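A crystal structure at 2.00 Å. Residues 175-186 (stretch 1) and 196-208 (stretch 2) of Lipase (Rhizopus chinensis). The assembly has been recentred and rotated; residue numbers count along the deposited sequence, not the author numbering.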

# COMPACT_ATOMS: atom_id res chain seq x y z
N GLY A 175 -1.02 -3.15 1.45
CA GLY A 175 0.09 -2.36 0.93
C GLY A 175 1.41 -3.09 1.16
O GLY A 175 2.25 -3.10 0.28
N ALA A 176 1.51 -3.82 2.27
CA ALA A 176 2.66 -4.64 2.52
C ALA A 176 2.80 -5.72 1.48
O ALA A 176 3.89 -5.91 0.95
CB ALA A 176 2.65 -5.24 3.90
N GLN A 177 1.69 -6.39 1.13
CA GLN A 177 1.70 -7.37 0.05
C GLN A 177 2.08 -6.75 -1.29
O GLN A 177 2.82 -7.33 -2.11
CB GLN A 177 0.33 -8.04 -0.05
CG GLN A 177 -0.09 -8.80 1.22
CD GLN A 177 0.92 -9.88 1.55
OE1 GLN A 177 1.30 -10.60 0.63
NE2 GLN A 177 1.52 -9.84 2.75
N ALA A 178 1.58 -5.53 -1.53
CA ALA A 178 1.90 -4.83 -2.78
C ALA A 178 3.41 -4.66 -2.96
O ALA A 178 3.94 -4.92 -4.04
CB ALA A 178 1.20 -3.46 -2.82
N LEU A 179 4.08 -4.20 -1.91
CA LEU A 179 5.50 -3.91 -1.97
C LEU A 179 6.29 -5.23 -2.17
O LEU A 179 7.14 -5.34 -3.04
CB LEU A 179 5.94 -3.28 -0.65
CG LEU A 179 7.43 -3.03 -0.53
CD1 LEU A 179 7.89 -2.13 -1.66
CD2 LEU A 179 7.74 -2.39 0.82
N LEU A 180 5.87 -6.27 -1.44
CA LEU A 180 6.53 -7.59 -1.57
C LEU A 180 6.30 -8.19 -2.94
O LEU A 180 7.26 -8.60 -3.61
CB LEU A 180 6.07 -8.52 -0.45
CG LEU A 180 6.50 -8.15 0.99
CD1 LEU A 180 5.82 -9.04 2.04
CD2 LEU A 180 8.00 -8.21 1.15
N ALA A 181 5.10 -7.98 -3.48
CA ALA A 181 4.84 -8.42 -4.82
C ALA A 181 5.70 -7.66 -5.81
O ALA A 181 6.16 -8.22 -6.82
CB ALA A 181 3.37 -8.26 -5.17
N GLY A 182 5.77 -6.34 -5.64
CA GLY A 182 6.53 -5.54 -6.59
C GLY A 182 8.00 -5.95 -6.61
O GLY A 182 8.60 -6.05 -7.67
N MET A 183 8.59 -6.17 -5.44
CA MET A 183 9.97 -6.66 -5.37
C MET A 183 10.19 -8.08 -5.98
O MET A 183 11.09 -8.26 -6.83
CB MET A 183 10.44 -6.62 -3.92
CG MET A 183 10.55 -5.22 -3.33
SD MET A 183 11.68 -4.18 -4.27
CE MET A 183 10.51 -3.34 -5.33
N ASP A 184 9.19 -8.94 -5.84
CA ASP A 184 9.24 -10.30 -6.44
C ASP A 184 9.12 -10.25 -7.96
O ASP A 184 9.87 -10.89 -8.71
CB ASP A 184 8.10 -11.16 -5.83
CG ASP A 184 8.33 -12.69 -5.97
OD1 ASP A 184 9.46 -13.11 -6.23
OD2 ASP A 184 7.36 -13.46 -5.86
N LEU A 185 8.16 -9.47 -8.45
CA LEU A 185 8.08 -9.23 -9.87
C LEU A 185 9.41 -8.67 -10.43
O LEU A 185 9.88 -9.10 -11.50
CB LEU A 185 6.92 -8.28 -10.17
CG LEU A 185 5.56 -8.92 -9.93
CD1 LEU A 185 4.44 -7.89 -9.78
CD2 LEU A 185 5.27 -9.90 -11.07
N TYR A 186 9.97 -7.67 -9.76
CA TYR A 186 11.26 -7.15 -10.22
C TYR A 186 12.30 -8.29 -10.26
O TYR A 186 13.16 -8.30 -11.14
CB TYR A 186 11.73 -6.00 -9.32
CG TYR A 186 13.16 -5.53 -9.55
CD1 TYR A 186 13.51 -4.72 -10.63
CD2 TYR A 186 14.14 -5.82 -8.62
CE1 TYR A 186 14.83 -4.31 -10.84
CE2 TYR A 186 15.45 -5.39 -8.78
CZ TYR A 186 15.78 -4.63 -9.86
OH TYR A 186 17.08 -4.26 -9.91
N ASN A 196 8.13 0.01 -16.45
CA ASN A 196 6.79 -0.52 -16.66
C ASN A 196 6.18 -1.18 -15.43
O ASN A 196 5.10 -1.77 -15.54
CB ASN A 196 6.70 -1.44 -17.89
CG ASN A 196 7.54 -2.70 -17.74
OD1 ASN A 196 8.38 -2.80 -16.84
ND2 ASN A 196 7.43 -3.60 -18.73
N LEU A 197 6.80 -0.98 -14.27
CA LEU A 197 6.28 -1.50 -13.03
C LEU A 197 6.34 -0.40 -11.97
O LEU A 197 7.37 0.24 -11.79
CB LEU A 197 7.12 -2.68 -12.55
CG LEU A 197 6.85 -3.26 -11.18
CD1 LEU A 197 5.44 -3.84 -11.15
CD2 LEU A 197 7.85 -4.34 -10.85
N SER A 198 5.29 -0.35 -11.15
CA SER A 198 5.14 0.72 -10.15
C SER A 198 4.31 0.15 -9.00
O SER A 198 3.42 -0.66 -9.23
CB SER A 198 4.35 1.91 -10.81
OG SER A 198 5.29 2.86 -11.21
N ILE A 199 4.51 0.67 -7.80
CA ILE A 199 3.84 0.23 -6.61
C ILE A 199 3.18 1.45 -5.95
O ILE A 199 3.83 2.48 -5.73
CB ILE A 199 4.83 -0.36 -5.59
CG1 ILE A 199 5.67 -1.51 -6.22
CG2 ILE A 199 4.06 -0.94 -4.42
CD1 ILE A 199 6.91 -1.87 -5.41
N TYR A 200 1.90 1.34 -5.67
CA TYR A 200 1.17 2.41 -4.97
C TYR A 200 0.46 1.85 -3.78
O TYR A 200 -0.33 0.89 -3.89
CB TYR A 200 0.11 3.04 -5.88
CG TYR A 200 0.70 3.88 -7.00
CD1 TYR A 200 1.12 3.29 -8.19
CD2 TYR A 200 0.70 5.29 -6.93
CE1 TYR A 200 1.72 4.03 -9.19
CE2 TYR A 200 1.22 6.05 -7.97
CZ TYR A 200 1.70 5.42 -9.10
OH TYR A 200 2.19 6.11 -10.17
N THR A 201 0.58 2.58 -2.68
CA THR A 201 -0.08 2.17 -1.46
C THR A 201 -0.75 3.37 -0.72
O THR A 201 -0.32 4.53 -0.86
CB THR A 201 0.90 1.49 -0.47
OG1 THR A 201 1.90 2.40 -0.02
CG2 THR A 201 1.57 0.25 -1.08
N VAL A 202 -1.72 3.02 0.13
CA VAL A 202 -2.41 3.93 1.04
C VAL A 202 -2.43 3.29 2.41
O VAL A 202 -2.80 2.11 2.54
CB VAL A 202 -3.84 4.32 0.55
CG1 VAL A 202 -3.72 5.33 -0.59
CG2 VAL A 202 -4.64 3.11 0.08
N GLY A 203 -1.90 4.00 3.41
CA GLY A 203 -1.83 3.48 4.78
C GLY A 203 -0.97 2.23 4.97
O GLY A 203 -1.20 1.42 5.88
N CYS A 204 0.12 2.15 4.23
CA CYS A 204 1.07 1.03 4.33
C CYS A 204 1.88 1.06 5.63
O CYS A 204 2.50 2.08 5.98
CB CYS A 204 2.02 1.04 3.14
SG CYS A 204 2.93 -0.53 2.95
N PRO A 205 1.84 -0.04 6.39
CA PRO A 205 2.79 -0.14 7.52
C PRO A 205 4.24 -0.28 7.06
O PRO A 205 4.53 -0.49 5.87
CB PRO A 205 2.38 -1.45 8.22
CG PRO A 205 1.86 -2.27 7.09
CD PRO A 205 1.11 -1.31 6.19
N ARG A 206 5.17 -0.10 8.00
CA ARG A 206 6.55 -0.48 7.74
C ARG A 206 6.57 -1.99 7.50
O ARG A 206 5.77 -2.75 8.08
CB ARG A 206 7.47 -0.08 8.89
CG ARG A 206 7.61 1.43 9.05
CD ARG A 206 8.72 1.83 10.00
NE ARG A 206 8.73 3.26 10.20
CZ ARG A 206 8.04 3.91 11.14
NH1 ARG A 206 7.33 3.26 12.02
NH2 ARG A 206 8.12 5.23 11.24
N VAL A 207 7.41 -2.39 6.54
CA VAL A 207 7.46 -3.75 6.06
C VAL A 207 8.75 -4.51 6.39
O VAL A 207 8.69 -5.71 6.71
CB VAL A 207 7.23 -3.79 4.56
CG1 VAL A 207 7.44 -5.20 4.03
CG2 VAL A 207 5.83 -3.27 4.24
N GLY A 208 9.90 -3.83 6.34
CA GLY A 208 11.17 -4.48 6.63
C GLY A 208 12.17 -3.60 7.33
O GLY A 208 11.86 -2.46 7.64

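Helix 175-186 packs almost antiparallel (169°) against strand 197-202 of the lipase, their axes approaching to 8.1 Å. No hydrogen bond crosses between the two stretches; the contact is chiefly apolar and buries 550 Å² in all. Within the helix, backbone bonds such as Gly 182 N to Ala 178 O (2.8 Å) hold the turns together; side chains and the bare backbone at Gly 175 and Gly 182 meet stretch 2. Along the strand, alternation turns Leu 197, Ile 199 and Thr 201 toward the helix and Ser 198, Tyr 200 and Val 202 away.

Ile 199 is the centre. Its m,t rotamer (chi1 -56°, chi2 164°) extends CD1 over Gly 182, where it lies 3.9 Å from Gly 182 CA. A CB on Gly 182 would come within 2.4 Å of that methyl, a clash, so this rotamer occupies space left free by the glycine. The same CD1 lies 3.9 Å from Leu 179 CD1 and 3.9 Å from Met 183 CE. Met 183 starts away from the strand, but chi1 and chi2, both m, fold its end back; chi3 is off-well at 96°. Ile 199 CG2 rests 4.1 Å from Ala 178 CB.

Leu 179 (t,p) spreads its methyls between two partners: CD1 meets Ile 199, while CD2 lies 4.0 Å from Val 207 CG2. Val 207, with chi1 t, also places CG2 3.8 Å from Ala 176 CB and CG1 4.2 Å from Leu 180 CD2. Leu 197, likewise t,p, sets CD2 3.7 Å from Gly 182 O and 4.1 Å from Leu 185 CB.

At Gly 175 the backbones draw closest, with its CA 4.9 Å from Cys 204 CA. Cys 204 (chi1 t) brings SG to 3.5 Å from Gly 175 C, and Thr 201 (chi1 p) puts CG2 3.6 Å from Gly 175 CA; its OG1 is hydrogen-bonded elsewhere in the structure.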